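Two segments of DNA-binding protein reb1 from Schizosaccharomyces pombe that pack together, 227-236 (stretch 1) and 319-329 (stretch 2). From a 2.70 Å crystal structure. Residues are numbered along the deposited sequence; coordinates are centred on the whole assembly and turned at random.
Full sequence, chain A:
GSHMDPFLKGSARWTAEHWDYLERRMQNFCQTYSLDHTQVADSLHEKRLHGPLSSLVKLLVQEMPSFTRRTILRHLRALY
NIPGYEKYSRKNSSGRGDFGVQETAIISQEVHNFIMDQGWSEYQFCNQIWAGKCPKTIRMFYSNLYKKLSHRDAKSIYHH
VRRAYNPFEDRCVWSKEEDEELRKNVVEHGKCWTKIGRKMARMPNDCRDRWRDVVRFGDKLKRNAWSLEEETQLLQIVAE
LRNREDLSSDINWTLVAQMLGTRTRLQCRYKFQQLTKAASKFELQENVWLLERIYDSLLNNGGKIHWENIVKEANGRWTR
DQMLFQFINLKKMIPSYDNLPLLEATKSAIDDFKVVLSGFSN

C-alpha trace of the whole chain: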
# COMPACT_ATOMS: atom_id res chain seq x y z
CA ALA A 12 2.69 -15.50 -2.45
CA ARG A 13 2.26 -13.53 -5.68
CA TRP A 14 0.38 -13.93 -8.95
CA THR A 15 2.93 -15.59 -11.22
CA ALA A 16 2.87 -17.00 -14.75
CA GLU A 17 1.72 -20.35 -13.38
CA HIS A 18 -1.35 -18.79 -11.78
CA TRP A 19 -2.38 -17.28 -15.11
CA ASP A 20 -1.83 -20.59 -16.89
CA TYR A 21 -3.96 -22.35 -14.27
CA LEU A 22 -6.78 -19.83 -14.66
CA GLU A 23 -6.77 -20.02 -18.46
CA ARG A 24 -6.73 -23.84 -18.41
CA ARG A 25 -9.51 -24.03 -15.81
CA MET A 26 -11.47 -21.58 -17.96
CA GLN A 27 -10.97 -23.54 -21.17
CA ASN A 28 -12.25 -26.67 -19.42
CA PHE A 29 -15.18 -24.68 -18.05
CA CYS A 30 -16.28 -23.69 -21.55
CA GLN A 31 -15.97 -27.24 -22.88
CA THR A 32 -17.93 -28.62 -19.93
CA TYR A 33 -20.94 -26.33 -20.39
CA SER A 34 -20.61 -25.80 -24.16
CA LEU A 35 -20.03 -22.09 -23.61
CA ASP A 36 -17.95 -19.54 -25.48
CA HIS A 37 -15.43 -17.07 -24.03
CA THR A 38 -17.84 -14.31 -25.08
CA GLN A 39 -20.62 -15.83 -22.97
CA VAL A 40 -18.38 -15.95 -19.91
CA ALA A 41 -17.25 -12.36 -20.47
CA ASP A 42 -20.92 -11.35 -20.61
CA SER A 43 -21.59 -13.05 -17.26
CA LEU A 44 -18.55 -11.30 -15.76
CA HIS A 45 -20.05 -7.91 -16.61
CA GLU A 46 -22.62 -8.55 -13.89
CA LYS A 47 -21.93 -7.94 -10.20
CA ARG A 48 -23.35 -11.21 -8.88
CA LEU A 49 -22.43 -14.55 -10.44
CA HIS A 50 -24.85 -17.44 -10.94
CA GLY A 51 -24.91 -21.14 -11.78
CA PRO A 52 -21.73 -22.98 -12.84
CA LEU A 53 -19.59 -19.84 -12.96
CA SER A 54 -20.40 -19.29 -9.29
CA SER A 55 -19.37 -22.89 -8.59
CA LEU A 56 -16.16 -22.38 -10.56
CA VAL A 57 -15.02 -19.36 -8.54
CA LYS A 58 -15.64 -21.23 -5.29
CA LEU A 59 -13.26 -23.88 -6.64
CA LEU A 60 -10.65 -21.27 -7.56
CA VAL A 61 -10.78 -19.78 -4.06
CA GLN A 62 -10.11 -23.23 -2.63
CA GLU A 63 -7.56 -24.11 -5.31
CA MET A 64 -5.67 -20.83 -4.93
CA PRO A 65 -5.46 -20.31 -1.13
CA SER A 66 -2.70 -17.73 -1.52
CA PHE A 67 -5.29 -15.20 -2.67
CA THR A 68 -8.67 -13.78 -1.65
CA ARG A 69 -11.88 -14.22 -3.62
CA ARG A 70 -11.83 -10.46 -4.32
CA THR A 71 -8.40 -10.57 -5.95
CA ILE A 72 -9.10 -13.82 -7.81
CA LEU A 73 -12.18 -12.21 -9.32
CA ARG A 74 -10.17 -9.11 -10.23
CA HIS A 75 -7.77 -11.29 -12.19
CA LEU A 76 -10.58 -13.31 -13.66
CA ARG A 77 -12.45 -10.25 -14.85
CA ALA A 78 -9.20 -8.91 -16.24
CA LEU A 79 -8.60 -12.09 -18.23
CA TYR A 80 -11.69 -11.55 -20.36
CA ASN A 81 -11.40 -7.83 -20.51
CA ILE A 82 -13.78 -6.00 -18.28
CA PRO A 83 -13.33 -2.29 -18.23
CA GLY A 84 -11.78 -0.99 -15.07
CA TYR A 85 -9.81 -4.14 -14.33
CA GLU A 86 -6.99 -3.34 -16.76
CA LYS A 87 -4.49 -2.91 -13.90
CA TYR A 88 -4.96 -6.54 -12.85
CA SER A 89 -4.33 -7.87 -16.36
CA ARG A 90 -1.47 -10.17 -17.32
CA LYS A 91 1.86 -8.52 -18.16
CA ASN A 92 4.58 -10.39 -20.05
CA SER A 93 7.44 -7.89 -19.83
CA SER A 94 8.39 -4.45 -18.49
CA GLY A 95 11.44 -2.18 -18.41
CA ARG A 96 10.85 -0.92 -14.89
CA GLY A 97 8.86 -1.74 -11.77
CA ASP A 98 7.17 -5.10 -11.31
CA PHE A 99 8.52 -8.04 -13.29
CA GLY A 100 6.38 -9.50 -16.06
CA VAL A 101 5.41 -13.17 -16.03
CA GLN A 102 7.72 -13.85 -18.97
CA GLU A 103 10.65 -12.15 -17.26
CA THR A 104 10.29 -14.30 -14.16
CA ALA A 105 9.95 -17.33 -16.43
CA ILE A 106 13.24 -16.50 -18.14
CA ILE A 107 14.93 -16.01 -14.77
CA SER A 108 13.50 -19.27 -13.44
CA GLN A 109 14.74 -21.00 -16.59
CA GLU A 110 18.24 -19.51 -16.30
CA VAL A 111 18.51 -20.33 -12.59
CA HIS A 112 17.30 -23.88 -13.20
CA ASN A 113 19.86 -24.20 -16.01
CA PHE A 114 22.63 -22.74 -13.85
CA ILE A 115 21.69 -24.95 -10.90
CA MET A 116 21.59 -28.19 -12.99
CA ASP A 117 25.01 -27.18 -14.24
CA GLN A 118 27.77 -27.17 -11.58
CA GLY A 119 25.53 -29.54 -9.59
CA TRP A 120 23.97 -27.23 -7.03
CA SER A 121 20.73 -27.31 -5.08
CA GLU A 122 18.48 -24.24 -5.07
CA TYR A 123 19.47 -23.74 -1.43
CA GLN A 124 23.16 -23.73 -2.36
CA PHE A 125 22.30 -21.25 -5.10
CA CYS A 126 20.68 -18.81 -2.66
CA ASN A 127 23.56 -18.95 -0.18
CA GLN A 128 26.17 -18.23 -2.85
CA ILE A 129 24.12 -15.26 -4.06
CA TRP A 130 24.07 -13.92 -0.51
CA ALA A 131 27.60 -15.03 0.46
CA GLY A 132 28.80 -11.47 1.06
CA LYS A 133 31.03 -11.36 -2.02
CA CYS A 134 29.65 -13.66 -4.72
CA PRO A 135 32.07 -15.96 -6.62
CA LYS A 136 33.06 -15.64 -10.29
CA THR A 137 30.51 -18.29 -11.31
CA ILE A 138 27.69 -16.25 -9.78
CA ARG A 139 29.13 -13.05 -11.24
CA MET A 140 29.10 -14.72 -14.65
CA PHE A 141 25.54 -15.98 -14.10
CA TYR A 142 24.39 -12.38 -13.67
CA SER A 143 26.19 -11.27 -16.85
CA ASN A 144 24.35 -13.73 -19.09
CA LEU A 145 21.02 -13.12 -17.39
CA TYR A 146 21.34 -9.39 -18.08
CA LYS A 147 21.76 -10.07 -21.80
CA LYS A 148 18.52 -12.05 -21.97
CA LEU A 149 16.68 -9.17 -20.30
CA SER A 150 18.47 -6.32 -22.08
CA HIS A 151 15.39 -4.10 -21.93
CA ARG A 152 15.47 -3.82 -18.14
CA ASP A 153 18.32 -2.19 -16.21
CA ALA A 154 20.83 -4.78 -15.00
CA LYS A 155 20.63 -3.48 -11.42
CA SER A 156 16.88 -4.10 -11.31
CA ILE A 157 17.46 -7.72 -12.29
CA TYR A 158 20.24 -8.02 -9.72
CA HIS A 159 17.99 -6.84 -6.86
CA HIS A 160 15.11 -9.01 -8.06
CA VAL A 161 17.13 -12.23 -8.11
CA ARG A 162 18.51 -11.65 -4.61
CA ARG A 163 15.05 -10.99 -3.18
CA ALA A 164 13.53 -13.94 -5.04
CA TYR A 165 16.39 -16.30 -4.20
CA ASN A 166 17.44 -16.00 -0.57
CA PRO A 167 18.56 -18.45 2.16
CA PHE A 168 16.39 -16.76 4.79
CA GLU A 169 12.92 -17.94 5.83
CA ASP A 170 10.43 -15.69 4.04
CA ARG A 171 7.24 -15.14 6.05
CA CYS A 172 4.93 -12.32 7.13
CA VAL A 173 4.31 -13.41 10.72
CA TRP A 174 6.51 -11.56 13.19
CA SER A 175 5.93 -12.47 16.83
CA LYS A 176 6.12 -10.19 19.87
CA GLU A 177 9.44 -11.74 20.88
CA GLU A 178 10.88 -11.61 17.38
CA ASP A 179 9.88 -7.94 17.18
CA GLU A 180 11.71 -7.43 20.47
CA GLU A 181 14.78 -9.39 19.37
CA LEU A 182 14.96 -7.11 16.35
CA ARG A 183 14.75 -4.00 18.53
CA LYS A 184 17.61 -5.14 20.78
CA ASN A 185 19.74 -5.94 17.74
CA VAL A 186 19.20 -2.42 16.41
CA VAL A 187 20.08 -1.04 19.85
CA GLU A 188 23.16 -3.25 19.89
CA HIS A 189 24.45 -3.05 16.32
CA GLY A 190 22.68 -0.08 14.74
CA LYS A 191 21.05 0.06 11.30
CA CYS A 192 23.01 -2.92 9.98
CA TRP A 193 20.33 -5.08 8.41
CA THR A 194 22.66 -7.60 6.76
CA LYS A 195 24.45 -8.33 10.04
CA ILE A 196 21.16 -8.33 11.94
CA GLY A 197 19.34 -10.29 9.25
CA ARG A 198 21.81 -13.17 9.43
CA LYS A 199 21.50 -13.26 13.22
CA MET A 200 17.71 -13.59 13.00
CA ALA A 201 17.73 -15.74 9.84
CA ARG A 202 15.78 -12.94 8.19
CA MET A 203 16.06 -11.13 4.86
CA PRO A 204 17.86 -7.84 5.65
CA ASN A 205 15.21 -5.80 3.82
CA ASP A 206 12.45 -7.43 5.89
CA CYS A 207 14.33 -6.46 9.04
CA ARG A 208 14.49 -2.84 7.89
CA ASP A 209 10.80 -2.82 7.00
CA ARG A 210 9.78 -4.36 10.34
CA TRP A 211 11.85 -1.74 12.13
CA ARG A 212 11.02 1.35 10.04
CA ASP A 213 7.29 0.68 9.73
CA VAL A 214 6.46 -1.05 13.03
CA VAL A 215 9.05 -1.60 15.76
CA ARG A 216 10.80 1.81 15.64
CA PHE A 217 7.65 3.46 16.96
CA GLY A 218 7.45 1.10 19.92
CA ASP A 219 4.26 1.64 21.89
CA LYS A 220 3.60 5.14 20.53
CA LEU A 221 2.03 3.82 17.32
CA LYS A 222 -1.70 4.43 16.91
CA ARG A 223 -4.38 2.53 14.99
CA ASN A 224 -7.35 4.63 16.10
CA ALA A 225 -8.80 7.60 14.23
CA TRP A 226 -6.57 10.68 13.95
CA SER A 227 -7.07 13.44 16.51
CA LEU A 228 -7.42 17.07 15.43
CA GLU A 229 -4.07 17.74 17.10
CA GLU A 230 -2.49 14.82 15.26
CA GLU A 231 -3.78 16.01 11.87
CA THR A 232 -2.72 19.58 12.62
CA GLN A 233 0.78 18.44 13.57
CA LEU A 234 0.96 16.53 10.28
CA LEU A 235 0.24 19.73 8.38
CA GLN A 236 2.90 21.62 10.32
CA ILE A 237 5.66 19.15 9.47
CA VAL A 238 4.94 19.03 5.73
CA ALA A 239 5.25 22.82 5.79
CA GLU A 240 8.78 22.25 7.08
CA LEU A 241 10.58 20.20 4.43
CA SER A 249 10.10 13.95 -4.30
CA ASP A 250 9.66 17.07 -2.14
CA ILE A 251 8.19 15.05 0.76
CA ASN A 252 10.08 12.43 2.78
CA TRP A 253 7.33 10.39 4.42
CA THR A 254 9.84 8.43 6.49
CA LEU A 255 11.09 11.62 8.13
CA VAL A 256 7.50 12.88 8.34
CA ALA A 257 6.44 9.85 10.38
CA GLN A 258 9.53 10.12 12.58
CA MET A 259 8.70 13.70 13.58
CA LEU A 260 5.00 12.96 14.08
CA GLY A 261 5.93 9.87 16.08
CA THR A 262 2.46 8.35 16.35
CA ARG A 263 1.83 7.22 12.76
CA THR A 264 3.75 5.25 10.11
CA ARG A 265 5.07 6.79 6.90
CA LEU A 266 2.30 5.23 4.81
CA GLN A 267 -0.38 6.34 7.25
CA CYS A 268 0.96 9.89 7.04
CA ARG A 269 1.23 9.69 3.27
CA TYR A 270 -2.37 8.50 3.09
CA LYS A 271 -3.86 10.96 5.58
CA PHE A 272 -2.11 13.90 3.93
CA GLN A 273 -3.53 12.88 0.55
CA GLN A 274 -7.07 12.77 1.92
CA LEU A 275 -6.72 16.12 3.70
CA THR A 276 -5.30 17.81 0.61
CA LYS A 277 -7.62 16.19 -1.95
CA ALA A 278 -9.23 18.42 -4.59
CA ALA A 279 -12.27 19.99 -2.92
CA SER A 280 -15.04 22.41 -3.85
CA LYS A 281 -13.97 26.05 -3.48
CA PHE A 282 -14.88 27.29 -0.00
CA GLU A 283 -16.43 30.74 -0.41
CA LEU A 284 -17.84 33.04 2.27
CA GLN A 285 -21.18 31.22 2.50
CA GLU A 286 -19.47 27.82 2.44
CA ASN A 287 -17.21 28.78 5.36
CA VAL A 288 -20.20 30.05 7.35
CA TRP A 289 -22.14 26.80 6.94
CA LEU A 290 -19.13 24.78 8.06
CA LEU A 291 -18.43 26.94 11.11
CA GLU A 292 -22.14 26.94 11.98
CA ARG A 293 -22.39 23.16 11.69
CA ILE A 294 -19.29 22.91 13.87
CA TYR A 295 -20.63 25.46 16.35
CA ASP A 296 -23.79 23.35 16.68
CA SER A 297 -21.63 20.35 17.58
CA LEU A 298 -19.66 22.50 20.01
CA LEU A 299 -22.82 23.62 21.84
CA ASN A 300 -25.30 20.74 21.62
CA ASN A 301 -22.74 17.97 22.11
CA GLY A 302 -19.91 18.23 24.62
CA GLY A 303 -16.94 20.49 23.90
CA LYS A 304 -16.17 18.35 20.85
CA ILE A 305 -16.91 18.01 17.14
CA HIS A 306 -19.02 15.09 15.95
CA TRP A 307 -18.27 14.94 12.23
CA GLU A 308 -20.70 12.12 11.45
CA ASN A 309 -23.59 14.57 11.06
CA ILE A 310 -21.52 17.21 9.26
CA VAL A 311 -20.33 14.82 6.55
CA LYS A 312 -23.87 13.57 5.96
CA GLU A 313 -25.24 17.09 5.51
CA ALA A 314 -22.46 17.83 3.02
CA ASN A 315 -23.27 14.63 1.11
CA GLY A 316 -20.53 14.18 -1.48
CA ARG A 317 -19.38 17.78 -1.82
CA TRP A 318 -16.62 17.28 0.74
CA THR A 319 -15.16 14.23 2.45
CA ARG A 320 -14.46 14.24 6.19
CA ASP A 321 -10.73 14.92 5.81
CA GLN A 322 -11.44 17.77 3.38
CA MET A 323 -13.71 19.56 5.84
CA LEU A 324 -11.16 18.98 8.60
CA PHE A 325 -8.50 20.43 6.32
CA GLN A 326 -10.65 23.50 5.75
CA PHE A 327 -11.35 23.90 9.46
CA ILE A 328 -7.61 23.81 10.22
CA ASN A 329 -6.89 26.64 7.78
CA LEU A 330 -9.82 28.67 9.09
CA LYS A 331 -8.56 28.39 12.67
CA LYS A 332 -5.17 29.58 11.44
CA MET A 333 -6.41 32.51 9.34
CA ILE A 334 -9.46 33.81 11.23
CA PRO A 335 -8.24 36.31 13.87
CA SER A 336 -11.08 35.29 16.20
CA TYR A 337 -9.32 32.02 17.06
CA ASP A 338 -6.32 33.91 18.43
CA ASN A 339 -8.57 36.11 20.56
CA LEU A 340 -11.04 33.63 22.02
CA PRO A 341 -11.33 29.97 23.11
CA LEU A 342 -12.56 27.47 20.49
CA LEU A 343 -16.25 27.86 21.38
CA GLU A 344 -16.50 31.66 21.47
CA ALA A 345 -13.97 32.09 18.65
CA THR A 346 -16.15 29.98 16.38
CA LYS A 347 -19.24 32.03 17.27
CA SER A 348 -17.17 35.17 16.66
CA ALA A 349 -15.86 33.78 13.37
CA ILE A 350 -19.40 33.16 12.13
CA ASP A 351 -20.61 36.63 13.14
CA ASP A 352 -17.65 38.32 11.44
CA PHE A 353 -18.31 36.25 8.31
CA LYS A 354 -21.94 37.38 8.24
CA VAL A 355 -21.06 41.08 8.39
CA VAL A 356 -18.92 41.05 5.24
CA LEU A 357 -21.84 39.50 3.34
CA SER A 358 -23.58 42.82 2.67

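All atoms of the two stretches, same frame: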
# COMPACT_ATOMS: atom_id res chain seq x y z
N SER A 227 -6.54 12.32 15.74
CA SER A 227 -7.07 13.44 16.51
C SER A 227 -6.84 14.73 15.73
O SER A 227 -6.01 14.77 14.83
CB SER A 227 -6.41 13.52 17.89
OG SER A 227 -5.06 13.93 17.79
N LEU A 228 -7.58 15.78 16.08
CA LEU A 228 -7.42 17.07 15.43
C LEU A 228 -6.00 17.59 15.61
O LEU A 228 -5.42 18.18 14.69
CB LEU A 228 -8.42 18.09 15.99
CG LEU A 228 -8.41 19.47 15.33
CD1 LEU A 228 -9.06 19.40 13.95
CD2 LEU A 228 -9.12 20.50 16.20
N GLU A 229 -5.45 17.36 16.79
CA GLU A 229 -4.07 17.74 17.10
C GLU A 229 -3.09 16.99 16.20
O GLU A 229 -2.16 17.58 15.65
CB GLU A 229 -3.77 17.48 18.58
CG GLU A 229 -2.32 17.70 18.97
CD GLU A 229 -1.87 19.14 18.79
OE1 GLU A 229 -2.70 20.05 19.00
OE2 GLU A 229 -0.69 19.36 18.43
N GLU A 230 -3.33 15.69 16.07
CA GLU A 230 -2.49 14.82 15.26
C GLU A 230 -2.47 15.26 13.80
O GLU A 230 -1.41 15.33 13.17
CB GLU A 230 -2.97 13.38 15.38
CG GLU A 230 -1.87 12.34 15.30
CD GLU A 230 -2.37 10.96 15.67
OE1 GLU A 230 -3.56 10.83 16.01
OE2 GLU A 230 -1.57 10.00 15.63
N GLU A 231 -3.65 15.56 13.26
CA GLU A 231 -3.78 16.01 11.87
C GLU A 231 -3.17 17.39 11.66
O GLU A 231 -2.64 17.69 10.59
CB GLU A 231 -5.25 16.01 11.46
CG GLU A 231 -5.84 14.63 11.25
CD GLU A 231 -7.33 14.60 11.49
OE1 GLU A 231 -7.83 15.47 12.23
OE2 GLU A 231 -8.00 13.71 10.93
N THR A 232 -3.28 18.23 12.68
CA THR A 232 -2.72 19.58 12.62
C THR A 232 -1.20 19.51 12.64
O THR A 232 -0.53 20.23 11.90
CB THR A 232 -3.22 20.45 13.79
OG1 THR A 232 -4.64 20.36 13.89
CG2 THR A 232 -2.81 21.90 13.59
N GLN A 233 -0.66 18.64 13.48
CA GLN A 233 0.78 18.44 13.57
C GLN A 233 1.33 17.95 12.24
O GLN A 233 2.41 18.37 11.81
CB GLN A 233 1.12 17.45 14.69
N LEU A 234 0.58 17.07 11.58
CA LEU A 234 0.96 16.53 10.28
C LEU A 234 1.08 17.63 9.24
O LEU A 234 1.93 17.57 8.35
CB LEU A 234 -0.05 15.49 9.82
CG LEU A 234 0.21 14.90 8.43
CD1 LEU A 234 1.44 14.01 8.46
CD2 LEU A 234 -1.00 14.14 7.93
N LEU A 235 0.20 18.62 9.33
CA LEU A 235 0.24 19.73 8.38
C LEU A 235 1.40 20.67 8.67
O LEU A 235 1.92 21.32 7.76
CB LEU A 235 -1.08 20.50 8.43
CG LEU A 235 -2.29 19.68 8.00
CD1 LEU A 235 -3.58 20.45 8.21
CD2 LEU A 235 -2.12 19.27 6.55
N GLN A 236 1.81 20.74 9.93
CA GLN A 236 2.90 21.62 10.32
C GLN A 236 4.24 21.08 9.85
O GLN A 236 5.14 21.86 9.51
CB GLN A 236 2.91 21.82 11.84
N THR A 319 -15.39 15.37 1.58
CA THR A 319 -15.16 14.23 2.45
C THR A 319 -14.81 14.75 3.83
O THR A 319 -14.56 15.95 4.00
CB THR A 319 -14.04 13.32 1.94
OG1 THR A 319 -14.07 12.07 2.65
CG2 THR A 319 -12.68 13.98 2.15
N ARG A 320 -14.79 13.86 4.82
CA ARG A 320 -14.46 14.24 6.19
C ARG A 320 -13.12 14.97 6.27
O ARG A 320 -13.04 16.09 6.78
CB ARG A 320 -14.42 13.00 7.09
CG ARG A 320 -14.18 13.30 8.56
CD ARG A 320 -14.00 12.02 9.36
NE ARG A 320 -13.85 12.28 10.79
CZ ARG A 320 -12.69 12.50 11.39
NH1 ARG A 320 -11.56 12.49 10.69
NH2 ARG A 320 -12.65 12.72 12.70
N ASP A 321 -12.07 14.35 5.73
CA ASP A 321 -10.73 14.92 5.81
C ASP A 321 -10.62 16.28 5.11
O ASP A 321 -9.83 17.12 5.52
CB ASP A 321 -9.71 13.94 5.22
CG ASP A 321 -9.56 12.69 6.06
OD1 ASP A 321 -9.54 12.81 7.30
OD2 ASP A 321 -9.46 11.58 5.48
N GLN A 322 -11.43 16.49 4.08
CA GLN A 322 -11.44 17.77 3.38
C GLN A 322 -12.04 18.89 4.22
O GLN A 322 -11.56 20.03 4.20
CB GLN A 322 -12.20 17.65 2.06
CG GLN A 322 -11.37 17.09 0.92
CD GLN A 322 -12.18 16.86 -0.33
OE1 GLN A 322 -13.39 16.65 -0.27
NE2 GLN A 322 -11.53 16.92 -1.48
N MET A 323 -13.09 18.58 4.96
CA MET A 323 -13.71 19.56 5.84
C MET A 323 -12.79 19.86 7.01
O MET A 323 -12.67 21.01 7.44
CB MET A 323 -15.07 19.07 6.34
CG MET A 323 -15.92 18.42 5.26
SD MET A 323 -17.64 18.26 5.73
CE MET A 323 -18.14 19.97 5.66
N LEU A 324 -12.13 18.82 7.53
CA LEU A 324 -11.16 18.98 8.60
C LEU A 324 -10.01 19.86 8.14
O LEU A 324 -9.55 20.73 8.87
CB LEU A 324 -10.62 17.63 9.07
CG LEU A 324 -11.33 16.94 10.23
CD1 LEU A 324 -12.75 16.59 9.86
CD2 LEU A 324 -10.58 15.70 10.65
N PHE A 325 -9.55 19.63 6.91
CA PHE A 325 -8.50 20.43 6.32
C PHE A 325 -8.90 21.90 6.27
O PHE A 325 -8.11 22.78 6.59
CB PHE A 325 -8.16 19.92 4.92
CG PHE A 325 -7.06 20.69 4.25
CD1 PHE A 325 -5.74 20.53 4.66
CD2 PHE A 325 -7.34 21.56 3.21
CE1 PHE A 325 -4.72 21.24 4.04
CE2 PHE A 325 -6.32 22.26 2.59
CZ PHE A 325 -5.01 22.10 3.00
N GLN A 326 -10.14 22.14 5.86
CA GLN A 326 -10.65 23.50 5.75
C GLN A 326 -10.79 24.17 7.11
O GLN A 326 -10.51 25.36 7.26
CB GLN A 326 -12.00 23.51 5.03
CG GLN A 326 -12.60 24.90 4.86
CD GLN A 326 -11.78 25.80 3.96
OE1 GLN A 326 -10.90 25.34 3.23
NE2 GLN A 326 -12.05 27.10 4.02
N PHE A 327 -11.20 23.39 8.11
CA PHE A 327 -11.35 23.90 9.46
C PHE A 327 -9.99 24.30 10.05
O PHE A 327 -9.89 25.30 10.75
CB PHE A 327 -12.03 22.86 10.35
CG PHE A 327 -12.28 23.32 11.76
CD1 PHE A 327 -12.84 24.57 12.00
CD2 PHE A 327 -11.96 22.51 12.83
CE1 PHE A 327 -13.08 24.99 13.29
CE2 PHE A 327 -12.19 22.94 14.13
CZ PHE A 327 -12.75 24.18 14.36
N ILE A 328 -8.96 23.51 9.75
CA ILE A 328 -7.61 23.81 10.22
C ILE A 328 -7.14 25.17 9.70
O ILE A 328 -6.64 25.99 10.46
CB ILE A 328 -6.59 22.73 9.78
CG1 ILE A 328 -6.97 21.36 10.35
CG2 ILE A 328 -5.19 23.10 10.22
CD1 ILE A 328 -6.94 21.31 11.84
N ASN A 329 -7.33 25.39 8.41
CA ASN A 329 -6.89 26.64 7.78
C ASN A 329 -7.70 27.84 8.26
O ASN A 329 -7.19 28.95 8.33
CB ASN A 329 -6.97 26.52 6.26
CG ASN A 329 -6.02 25.48 5.71
OD1 ASN A 329 -5.52 24.63 6.44
ND2 ASN A 329 -5.77 25.54 4.41

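Two helices, 228-236 and 320-329, cross at 71° with their axes 10.8 Å apart at closest approach, wide enough that side chains, not backbones, make the contact. The backbones come closest at Thr232 and Ile328, whose CA atoms lie 6.9 Å apart.

Ile328 is the hub. Its CA-to-CB bond points toward the other helix, and it gives up more surface to the contact than any other residue here. With chi1 and chi2 both m, its CD1 lies 3.5 Å from Leu228 CD1 and 3.2 Å from Thr232 OG1, and its CG2 lies 3.7 Å from Leu235 CD1. One beta-branched residue thus touches three positions spaced i, i+4 and i+7 along the first helix, the spacing that keeps side chains on one helical face.

The two leucines of the first helix that touch the second arrive by different routes. Leu235 points toward its partners and takes the m,t rotamer common on helices; its CD2 meets the edge of the Phe325 ring, 4.1 Å from CE1. Leu228 starts sideways, and its t,p rotamer brings the end of the chain nearer, so that CD1 touches Ile328 and also lies 4.4 Å from Phe327 CD2. Phe325 and Phe327 likewise leave the backbone sideways, and chi1 of t carries both rings closer to the first helix.

Thr232 keeps chi1 at m, which turns OG1 back to its own helix, where it donates to Leu228 O across a very short 2.4 Å. The hydroxyl is therefore satisfied even though it faces the methyl of Ile328.

Glu231 is the polar part of the contact, and it is buried. It points toward the second helix in an m,t conformation, and its extended chain places OE1 3.2 Å from Leu324 CD2, a tight approach to a methyl. Its OE2 forms a long salt bridge with Arg320 NH1, at 3.8 Å and near the guanidinium plane. Arg320 makes this reach by holding chi1 to chi3 all at t. OE2 also lies 4.0 Å from Asp321 OD1, a pairing of like charges, but Arg320 NH1 is itself 4.0 Å from Asp321 OD1 in a second long salt bridge, so one guanidinium serves both acids. Glu231 OE2 and Asp321 OD1 are each hydrogen-bonded elsewhere in the structure.

No hydrogen bond crosses between the stretches. The rule to read here is an apolar centre built around one branched side chain, with a loose charge cluster beside it.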